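Local coordinates for uncharacterized protein TCIL3000_10_9440 (Trypanosoma congolense, PDB 5KMX) that is of unknown function but is an insect-stage surface antigen whose bilobed ectodomain, the part modelled here, may act as a sensor, at residues Ala38-Arg43 / Val56-Thr61; Val93-Trp98 / Cys149-Tyr154; Val153-Leu158 / Ser196-Arg201. All coordinates share one frame; numbering follows the deposited sequence.

Contact 1: Ala38-Arg43 / Val56-Thr61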
loop_
_atom_site.group_PDB
_atom_site.type_symbol
_atom_site.label_atom_id
_atom_site.label_comp_id
_atom_site.label_asym_id
_atom_site.label_seq_id
_atom_site.Cartn_x
_atom_site.Cartn_y
_atom_site.Cartn_z
ATOM N N ALA A 38 -4.096 14.715 -12.748
ATOM C CA ALA A 38 -4.211 14.368 -11.337
ATOM C C ALA A 38 -5.345 15.141 -10.670
ATOM O O ALA A 38 -5.647 16.271 -11.055
ATOM C CB ALA A 38 -2.899 14.635 -10.622
ATOM N N SER A 39 -5.964 14.521 -9.669
ATOM C CA SER A 39 -7.037 15.151 -8.906
ATOM C C SER A 39 -6.777 15.021 -7.412
ATOM O O SER A 39 -6.583 13.918 -6.899
ATOM C CB SER A 39 -8.389 14.525 -9.255
ATOM O OG SER A 39 -8.729 14.766 -10.609
ATOM N N VAL A 40 -6.773 16.153 -6.714
ATOM C CA VAL A 40 -6.589 16.154 -5.270
ATOM C C VAL A 40 -7.856 15.653 -4.589
ATOM O O VAL A 40 -8.959 16.108 -4.897
ATOM C CB VAL A 40 -6.242 17.554 -4.738
ATOM C CG1 VAL A 40 -6.051 17.516 -3.228
ATOM C CG2 VAL A 40 -4.987 18.084 -5.421
ATOM N N ARG A 41 -7.684 14.719 -3.659
ATOM C CA ARG A 41 -8.804 14.108 -2.954
ATOM C C ARG A 41 -8.674 14.291 -1.449
ATOM O O ARG A 41 -7.759 13.751 -0.826
ATOM C CB ARG A 41 -8.897 12.619 -3.292
ATOM C CG ARG A 41 -9.268 12.335 -4.737
ATOM C CD ARG A 41 -10.758 12.519 -4.970
ATOM N NE ARG A 41 -11.078 12.659 -6.388
ATOM C CZ ARG A 41 -11.155 11.647 -7.247
ATOM N NH1 ARG A 41 -10.926 10.402 -6.844
ATOM N NH2 ARG A 41 -11.458 11.880 -8.516
ATOM N N ARG A 42 -9.591 15.062 -0.875
ATOM C CA ARG A 42 -9.665 15.228 0.569
ATOM C C ARG A 42 -10.689 14.249 1.129
ATOM O O ARG A 42 -11.882 14.355 0.842
ATOM C CB ARG A 42 -10.035 16.669 0.934
ATOM C CG ARG A 42 -9.979 16.977 2.425
ATOM C CD ARG A 42 -11.322 16.763 3.106
ATOM N NE ARG A 42 -11.234 16.930 4.555
ATOM C CZ ARG A 42 -12.203 16.603 5.406
ATOM N NH1 ARG A 42 -13.339 16.084 4.958
ATOM N NH2 ARG A 42 -12.035 16.790 6.707
ATOM N N ARG A 43 -10.215 13.293 1.921
ATOM C CA ARG A 43 -11.082 12.289 2.526
ATOM C C ARG A 43 -10.847 12.230 4.028
ATOM O O ARG A 43 -9.951 12.899 4.547
ATOM C CB ARG A 43 -10.841 10.918 1.889
ATOM C CG ARG A 43 -10.891 10.943 0.371
ATOM C CD ARG A 43 -11.427 9.643 -0.204
ATOM N NE ARG A 43 -10.559 8.504 0.079
ATOM C CZ ARG A 43 -10.765 7.274 -0.384
ATOM N NH1 ARG A 43 -11.811 7.017 -1.158
ATOM N NH2 ARG A 43 -9.922 6.298 -0.075
ATOM N N VAL A 56 -5.320 13.716 2.882
ATOM C CA VAL A 56 -5.340 14.345 1.564
ATOM C C VAL A 56 -4.219 13.828 0.666
ATOM O O VAL A 56 -3.065 13.723 1.083
ATOM C CB VAL A 56 -5.227 15.877 1.680
ATOM C CG1 VAL A 56 -5.354 16.530 0.308
ATOM C CG2 VAL A 56 -6.297 16.413 2.618
ATOM N N TYR A 57 -4.581 13.522 -0.575
ATOM C CA TYR A 57 -3.635 13.037 -1.568
ATOM C C TYR A 57 -4.117 13.407 -2.966
ATOM O O TYR A 57 -5.297 13.699 -3.162
ATOM C CB TYR A 57 -3.467 11.521 -1.451
ATOM C CG TYR A 57 -4.749 10.749 -1.671
ATOM C CD1 TYR A 57 -5.166 10.407 -2.951
ATOM C CD2 TYR A 57 -5.544 10.359 -0.599
ATOM C CE1 TYR A 57 -6.338 9.705 -3.157
ATOM C CE2 TYR A 57 -6.716 9.654 -0.796
ATOM C CZ TYR A 57 -7.107 9.329 -2.077
ATOM O OH TYR A 57 -8.272 8.627 -2.281
ATOM N N THR A 58 -3.201 13.400 -3.929
ATOM C CA THR A 58 -3.550 13.602 -5.329
ATOM C C THR A 58 -3.446 12.256 -6.042
ATOM O O THR A 58 -2.583 11.442 -5.709
ATOM C CB THR A 58 -2.638 14.650 -6.002
ATOM O OG1 THR A 58 -3.125 14.945 -7.317
ATOM C CG2 THR A 58 -1.205 14.150 -6.088
ATOM N N GLU A 59 -4.326 12.016 -7.010
ATOM C CA GLU A 59 -4.423 10.694 -7.622
ATOM C C GLU A 59 -4.848 10.716 -9.085
ATOM O O GLU A 59 -5.287 11.739 -9.611
ATOM C CB GLU A 59 -5.406 9.823 -6.826
ATOM C CG GLU A 59 -6.845 10.343 -6.796
ATOM C CD GLU A 59 -7.624 10.048 -8.072
ATOM O OE1 GLU A 59 -8.442 10.901 -8.477
ATOM O OE2 GLU A 59 -7.426 8.967 -8.666
ATOM N N ALA A 60 -4.715 9.560 -9.725
ATOM C CA ALA A 60 -5.190 9.353 -11.084
ATOM C C ALA A 60 -5.311 7.857 -11.349
ATOM O O ALA A 60 -4.722 7.045 -10.635
ATOM C CB ALA A 60 -4.253 10.001 -12.089
ATOM N N THR A 61 -6.084 7.502 -12.371
ATOM C CA THR A 61 -6.229 6.111 -12.784
ATOM C C THR A 61 -5.426 5.873 -14.056
ATOM O O THR A 61 -5.746 6.420 -15.109
ATOM C CB THR A 61 -7.705 5.739 -13.025
ATOM O OG1 THR A 61 -8.446 5.894 -11.809
ATOM C CG2 THR A 61 -7.827 4.299 -13.502
#
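Tyr57 and Glu59 bear the tight side of this contact, and Arg41 and Arg43 reach over them toward solvent. The backbones are held by the bonds of two antiparallel hydrogen-bonded pairs, Ser39 with Glu59 and Arg41 with Tyr57. The Arg41 N to Tyr57 O bond is short at 2.6 Å and nearly linear; its return, Tyr57 N to Arg41 O, is longer at 3.2 Å. Between these pairs Val40 faces Thr58, a non-hydrogen-bonded pair. On that face Val40 CG1 meets Val56 CG1 at 3.7 Å, and Thr58 OG1 hydrogen-bonds to Trp29 O. Val56 packs further onto Pro23 and Ile26.

On the other face Tyr57 CG sits between its own backbone N and carbonyl carbon (chi1 61°). The ring thereby comes under Arg41 CB, a CH-pi contact with CB 4.2 Å from the ring centroid. Arg201 adds a cation-pi contact to the same ring. Glu59, with a similar first torsion, bends its carboxylate to Arg41. OE1 lies 3.0 Å from Arg41 NH1 but over the guanidinium face, so the salt bridge is one of charge, with no N-H aimed at the oxygen; OE2 instead accepts from Asn199 ND2.

The margin is looser. Arg43 stands almost perpendicular to the Tyr57 ring (88°), with Tyr57 OH above its guanidinium at 3.3 Å from NE, in poor geometry for a bond. Arg42 lays only its aliphatic part on Val56. The mostly buried strand 53-63 and its more exposed partner 36-45 form a beta hairpin within the curled mixed sheet, flanked by strands 31-33 and 197-204.

Contact 2: Val93-Trp98 / Cys149-Tyr154. With SO4 (sulfate ion), chain G.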
loop_
_atom_site.group_PDB
_atom_site.type_symbol
_atom_site.label_atom_id
_atom_site.label_comp_id
_atom_site.label_asym_id
_atom_site.label_seq_id
_atom_site.Cartn_x
_atom_site.Cartn_y
_atom_site.Cartn_z
ATOM N N VAL A 93 3.787 -9.665 -7.695
ATOM C CA VAL A 93 4.646 -10.041 -6.580
ATOM C C VAL A 93 4.054 -11.260 -5.876
ATOM O O VAL A 93 2.947 -11.695 -6.199
ATOM C CB VAL A 93 4.820 -8.887 -5.568
ATOM C CG1 VAL A 93 5.422 -7.668 -6.251
ATOM C CG2 VAL A 93 3.491 -8.537 -4.910
ATOM N N LYS A 94 4.795 -11.800 -4.913
ATOM C CA LYS A 94 4.366 -12.989 -4.185
ATOM C C LYS A 94 3.815 -12.633 -2.807
ATOM O O LYS A 94 4.306 -11.716 -2.147
ATOM C CB LYS A 94 5.530 -13.972 -4.045
ATOM C CG LYS A 94 5.911 -14.670 -5.344
ATOM C CD LYS A 94 4.998 -15.854 -5.627
ATOM C CE LYS A 94 5.362 -16.541 -6.933
ATOM N NZ LYS A 94 4.595 -17.805 -7.129
ATOM N N ARG A 95 2.790 -13.371 -2.389
ATOM C CA ARG A 95 2.163 -13.187 -1.083
ATOM C C ARG A 95 2.287 -14.479 -0.282
ATOM O O ARG A 95 1.713 -15.502 -0.655
ATOM C CB ARG A 95 0.693 -12.790 -1.250
ATOM C CG ARG A 95 -0.083 -12.593 0.046
ATOM C CD ARG A 95 -1.537 -13.014 -0.130
ATOM N NE ARG A 95 -2.381 -12.618 0.995
ATOM C CZ ARG A 95 -3.605 -13.089 1.217
ATOM N NH1 ARG A 95 -4.136 -13.990 0.400
ATOM N NH2 ARG A 95 -4.298 -12.666 2.263
ATOM N N GLU A 96 3.039 -14.429 0.815
ATOM C CA GLU A 96 3.279 -15.613 1.635
ATOM C C GLU A 96 2.465 -15.571 2.926
ATOM O O GLU A 96 2.629 -14.666 3.747
ATOM C CB GLU A 96 4.769 -15.751 1.955
ATOM C CG GLU A 96 5.140 -17.102 2.551
ATOM C CD GLU A 96 6.625 -17.246 2.803
ATOM O OE1 GLU A 96 7.403 -16.413 2.289
ATOM O OE2 GLU A 96 7.018 -18.191 3.516
ATOM N N LYS A 97 1.593 -16.561 3.095
ATOM C CA LYS A 97 0.730 -16.655 4.269
ATOM C C LYS A 97 0.905 -18.001 4.968
ATOM O O LYS A 97 0.827 -19.055 4.337
ATOM C CB LYS A 97 -0.736 -16.454 3.874
ATOM C CG LYS A 97 -1.066 -15.045 3.395
ATOM C CD LYS A 97 -1.110 -14.043 4.543
ATOM C CE LYS A 97 -2.374 -14.197 5.380
ATOM N NZ LYS A 97 -2.413 -13.234 6.514
ATOM N N TRP A 98 1.137 -17.952 6.277
ATOM C CA TRP A 98 1.397 -19.150 7.066
ATOM C C TRP A 98 0.136 -19.699 7.721
ATOM O O TRP A 98 -0.653 -18.948 8.296
ATOM C CB TRP A 98 2.434 -18.851 8.149
ATOM C CG TRP A 98 3.825 -18.703 7.628
ATOM C CD1 TRP A 98 4.392 -17.575 7.113
ATOM C CD2 TRP A 98 4.829 -19.719 7.576
ATOM N NE1 TRP A 98 5.690 -17.828 6.741
ATOM C CE2 TRP A 98 5.984 -19.137 7.015
ATOM C CE3 TRP A 98 4.866 -21.066 7.947
ATOM C CZ2 TRP A 98 7.161 -19.856 6.817
ATOM C CZ3 TRP A 98 6.033 -21.777 7.753
ATOM C CH2 TRP A 98 7.165 -21.171 7.192
ATOM N N CYS A 149 1.405 -20.747 2.100
ATOM C CA CYS A 149 0.966 -20.611 0.717
ATOM C C CYS A 149 1.680 -19.444 0.049
ATOM O O CYS A 149 1.722 -18.345 0.600
ATOM C CB CYS A 149 -0.547 -20.402 0.653
ATOM S SG CYS A 149 -1.175 -20.046 -1.004
ATOM N N LYS A 150 2.244 -19.689 -1.131
ATOM C CA LYS A 150 2.828 -18.623 -1.939
ATOM C C LYS A 150 1.869 -18.267 -3.067
ATOM O O LYS A 150 1.635 -19.063 -3.978
ATOM C CB LYS A 150 4.192 -19.032 -2.497
ATOM C CG LYS A 150 5.359 -18.621 -1.611
ATOM C CD LYS A 150 6.671 -18.644 -2.371
ATOM C CE LYS A 150 7.776 -17.964 -1.582
ATOM N NZ LYS A 150 8.982 -17.694 -2.413
ATOM N N GLN A 151 1.320 -17.060 -2.990
ATOM C CA GLN A 151 0.236 -16.635 -3.864
ATOM C C GLN A 151 0.676 -15.507 -4.791
ATOM O O GLN A 151 1.386 -14.592 -4.374
ATOM C CB GLN A 151 -0.957 -16.186 -3.017
ATOM C CG GLN A 151 -2.280 -16.110 -3.752
ATOM C CD GLN A 151 -3.405 -15.644 -2.846
ATOM O OE1 GLN A 151 -3.252 -15.596 -1.626
ATOM N NE2 GLN A 151 -4.540 -15.295 -3.439
ATOM N N ASN A 152 0.255 -15.584 -6.049
ATOM C CA ASN A 152 0.488 -14.504 -6.999
ATOM C C ASN A 152 -0.563 -13.414 -6.839
ATOM O O ASN A 152 -1.763 -13.681 -6.922
ATOM C CB ASN A 152 0.477 -15.033 -8.434
ATOM C CG ASN A 152 1.766 -15.739 -8.807
ATOM O OD1 ASN A 152 2.858 -15.204 -8.617
ATOM N ND2 ASN A 152 1.643 -16.949 -9.339
ATOM N N VAL A 153 -0.104 -12.190 -6.596
ATOM C CA VAL A 153 -0.991 -11.040 -6.468
ATOM C C VAL A 153 -0.517 -9.926 -7.396
ATOM O O VAL A 153 0.671 -9.844 -7.720
ATOM C CB VAL A 153 -1.055 -10.531 -5.016
ATOM C CG1 VAL A 153 -1.753 -11.551 -4.131
ATOM C CG2 VAL A 153 0.341 -10.222 -4.488
ATOM N N TYR A 154 -1.446 -9.069 -7.815
ATOM C CA TYR A 154 -1.187 -8.131 -8.901
ATOM C C TYR A 154 -1.567 -6.695 -8.551
ATOM O O TYR A 154 -2.571 -6.450 -7.883
ATOM C CB TYR A 154 -1.937 -8.581 -10.151
ATOM C CG TYR A 154 -1.776 -10.056 -10.433
ATOM C CD1 TYR A 154 -2.640 -10.987 -9.871
ATOM C CD2 TYR A 154 -0.756 -10.519 -11.251
ATOM C CE1 TYR A 154 -2.496 -12.337 -10.120
ATOM C CE2 TYR A 154 -0.606 -11.869 -11.508
ATOM C CZ TYR A 154 -1.478 -12.772 -10.939
ATOM O OH TYR A 154 -1.335 -14.119 -11.189
HETATM S S SO4 G . -3.671 -10.078 5.184
HETATM O O1 SO4 G . -4.157 -8.772 5.620
HETATM O O2 SO4 G . -4.429 -11.130 5.855
HETATM O O3 SO4 G . -2.255 -10.205 5.521
HETATM O O4 SO4 G . -3.843 -10.203 3.739
#
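From Val93 opposite Val153 to Lys97 opposite Cys149, the two strands pair antiparallel, their short axes 145° apart. Hydrogen-bonded pairs 93/153, 95/151 and 97/149 each close both ways; the Val153 N to Val93 O bond is almost straight at 177°. In the middle Arg95 N reaches Gln151 O at 2.7 Å.

This ribbon, joined by strand 132-135 at Lys150, runs out from the main sheet toward helix 116-128, consistent with a link between the lobes. At its outer end Cys149 is tied to Cys126 of that helix by a disulfide.

On one face Arg95 and Gln151 lie side by side, CG of each anti to its backbone N (chi1 179° in Arg95), sending both ends the same way until Arg95 NH1 donates to Gln151 OE1 at 2.7 Å, in the guanidinium plane. Arg95 NH2 hydrogen-bonds to sulfate O4 at 2.9 Å, while Lys97 lays CG over a guanidinium face and brings NZ to sulfate O2 at 3.0 Å. This probable crystallisation additive would offset both charges. Val93 CG2 packs on Val153 CG2 at 3.6 Å, with Tyr190 against both. On the reverse face Lys94, bent at chi2, lies alongside Asn152, its CE 3.3 Å from OD1.

Contact 3: Val153-Leu158 / Ser196-Arg201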
loop_
_atom_site.group_PDB
_atom_site.type_symbol
_atom_site.label_atom_id
_atom_site.label_comp_id
_atom_site.label_asym_id
_atom_site.label_seq_id
_atom_site.Cartn_x
_atom_site.Cartn_y
_atom_site.Cartn_z
ATOM N N VAL A 153 -0.104 -12.190 -6.596
ATOM C CA VAL A 153 -0.991 -11.040 -6.468
ATOM C C VAL A 153 -0.517 -9.926 -7.396
ATOM O O VAL A 153 0.671 -9.844 -7.720
ATOM C CB VAL A 153 -1.055 -10.531 -5.016
ATOM C CG1 VAL A 153 -1.753 -11.551 -4.131
ATOM C CG2 VAL A 153 0.341 -10.222 -4.488
ATOM N N TYR A 154 -1.446 -9.069 -7.815
ATOM C CA TYR A 154 -1.187 -8.131 -8.901
ATOM C C TYR A 154 -1.567 -6.695 -8.551
ATOM O O TYR A 154 -2.571 -6.450 -7.883
ATOM C CB TYR A 154 -1.937 -8.581 -10.151
ATOM C CG TYR A 154 -1.776 -10.056 -10.433
ATOM C CD1 TYR A 154 -2.640 -10.987 -9.871
ATOM C CD2 TYR A 154 -0.756 -10.519 -11.251
ATOM C CE1 TYR A 154 -2.496 -12.337 -10.120
ATOM C CE2 TYR A 154 -0.606 -11.869 -11.508
ATOM C CZ TYR A 154 -1.478 -12.772 -10.939
ATOM O OH TYR A 154 -1.335 -14.119 -11.189
ATOM N N LEU A 155 -0.757 -5.755 -9.032
ATOM C CA LEU A 155 -0.863 -4.350 -8.646
ATOM C C LEU A 155 -2.199 -3.725 -9.035
ATOM O O LEU A 155 -2.619 -3.796 -10.190
ATOM C CB LEU A 155 0.282 -3.553 -9.278
ATOM C CG LEU A 155 0.458 -2.103 -8.817
ATOM C CD1 LEU A 155 0.880 -2.041 -7.355
ATOM C CD2 LEU A 155 1.467 -1.389 -9.705
ATOM N N ALA A 156 -2.855 -3.110 -8.053
ATOM C CA ALA A 156 -4.137 -2.444 -8.262
ATOM C C ALA A 156 -4.050 -0.974 -7.868
ATOM O O ALA A 156 -4.524 -0.099 -8.595
ATOM C CB ALA A 156 -5.230 -3.139 -7.463
ATOM N N THR A 157 -3.445 -0.712 -6.712
ATOM C CA THR A 157 -3.315 0.647 -6.197
ATOM C C THR A 157 -1.872 0.940 -5.793
ATOM O O THR A 157 -1.245 0.151 -5.084
ATOM C CB THR A 157 -4.240 0.876 -4.989
ATOM O OG1 THR A 157 -5.576 0.484 -5.329
ATOM C CG2 THR A 157 -4.234 2.341 -4.580
ATOM N N LEU A 158 -1.360 2.082 -6.248
ATOM C CA LEU A 158 0.029 2.467 -6.023
ATOM C C LEU A 158 0.120 3.733 -5.175
ATOM O O LEU A 158 -0.369 4.791 -5.575
ATOM C CB LEU A 158 0.741 2.683 -7.360
ATOM C CG LEU A 158 2.240 2.988 -7.297
ATOM C CD1 LEU A 158 3.016 1.777 -6.807
ATOM C CD2 LEU A 158 2.750 3.444 -8.655
ATOM N N SER A 196 -7.392 -3.957 -15.272
ATOM C CA SER A 196 -6.930 -3.382 -16.532
ATOM C C SER A 196 -6.281 -2.016 -16.319
ATOM O O SER A 196 -5.627 -1.486 -17.217
ATOM C CB SER A 196 -8.093 -3.256 -17.517
ATOM O OG SER A 196 -9.183 -2.569 -16.926
ATOM N N SER A 197 -6.464 -1.454 -15.127
ATOM C CA SER A 197 -5.901 -0.153 -14.795
ATOM C C SER A 197 -5.389 -0.132 -13.357
ATOM O O SER A 197 -5.860 -0.894 -12.509
ATOM C CB SER A 197 -6.943 0.950 -14.994
ATOM O OG SER A 197 -7.955 0.878 -14.004
ATOM N N VAL A 198 -4.419 0.740 -13.099
ATOM C CA VAL A 198 -3.845 0.903 -11.767
ATOM C C VAL A 198 -4.117 2.308 -11.238
ATOM O O VAL A 198 -3.933 3.294 -11.951
ATOM C CB VAL A 198 -2.326 0.644 -11.776
ATOM C CG1 VAL A 198 -1.727 0.895 -10.397
ATOM C CG2 VAL A 198 -2.035 -0.778 -12.233
ATOM N N ASN A 199 -4.545 2.388 -9.982
ATOM C CA ASN A 199 -4.826 3.666 -9.342
ATOM C C ASN A 199 -3.602 4.190 -8.597
ATOM O O ASN A 199 -3.121 3.558 -7.657
ATOM C CB ASN A 199 -6.013 3.524 -8.386
ATOM C CG ASN A 199 -6.368 4.828 -7.698
ATOM O OD1 ASN A 199 -6.330 4.923 -6.472
ATOM N ND2 ASN A 199 -6.714 5.842 -8.484
ATOM N N VAL A 200 -3.106 5.350 -9.020
ATOM C CA VAL A 200 -1.906 5.936 -8.431
ATOM C C VAL A 200 -2.269 7.061 -7.468
ATOM O O VAL A 200 -3.172 7.849 -7.738
ATOM C CB VAL A 200 -0.956 6.479 -9.518
ATOM C CG1 VAL A 200 0.305 7.057 -8.889
ATOM C CG2 VAL A 200 -0.603 5.377 -10.507
ATOM N N ARG A 201 -1.552 7.127 -6.349
ATOM C CA ARG A 201 -1.798 8.129 -5.317
ATOM C C ARG A 201 -0.488 8.682 -4.763
ATOM O O ARG A 201 0.456 7.930 -4.518
ATOM C CB ARG A 201 -2.638 7.528 -4.186
ATOM C CG ARG A 201 -4.079 7.245 -4.584
ATOM C CD ARG A 201 -4.646 6.010 -3.909
ATOM N NE ARG A 201 -4.981 6.229 -2.504
ATOM C CZ ARG A 201 -6.045 5.709 -1.892
ATOM N NH1 ARG A 201 -6.261 5.965 -0.611
ATOM N NH2 ARG A 201 -6.900 4.937 -2.553
#
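Val198 rests its CG1 on Leu155 CD2 at 4.0 Å, the two side chains crossing at about a right angle. Leu155 CG is anti to its backbone N (chi1 -171°), which puts the branched end over the valine. Val198 CG1 also touches Leu158 CB, and beyond it Leu158 CD2 lies 4.3 Å from Val200 CG2, so these contacts are loose van der Waals packing. Thr89 and Gln188 cover the leucines further, and Leu62 backs Val200.

Outward from this apolar patch the backbones run parallel, their short axes 25° apart. The bonding is the staggered parallel pattern: Asn199 gives its N-H to Ala156 O at 2.8 Å and accepts Leu158 N on its backbone O at 2.7 Å, then Arg201 N reaches Leu158 O at 2.7 Å. Just where the pairing begins, Ala156 and Thr157 both face Gly189 on the other neighbouring strand, a classic beta bulge. Ala156 takes the helix-like psi of -45° usual at the first bulge position, and the side chains of Ala156 and Thr157 consequently leave the sheet on the same face.

That face is the polar one. Thr157 CG2, anti to its backbone N, lies over the Asn199 carbonyl at 3.5 Å from O and also meets the aliphatic CD of Arg201 at 3.8 Å. The methyl thus packs across the neighbouring strand against the arginine stem, whose bends at chi2 and chi3 set the guanidinium with Asn199 OD1 near its plane. At the outer end Arg201 NH1 hydrogen-bonds to Tyr203 OH.

How the contacts relate
Followed from the N terminus, the chain first closes contact 1, a hairpin with twelve residues between its segments. Contact 2 then closes a much longer excursion of fifty residues that includes helix 116-128. Strand 145-165 continues into contact 3, which begins on Val153 and Tyr154, the residues ending contact 2, and returns after thirty-seven more residues. None of the closures nests in or crosses another. In the sheet, strand 197-204 lies between 53-63 and 145-165, so contact 3 touches contact 1 directly, with Ala60 O 2.8 Å from Val200 N, a probable hydrogen bond. Contact 2 is far from contact 1, their centres about 29 Å apart, but runs into contact 3 along strand 145-165.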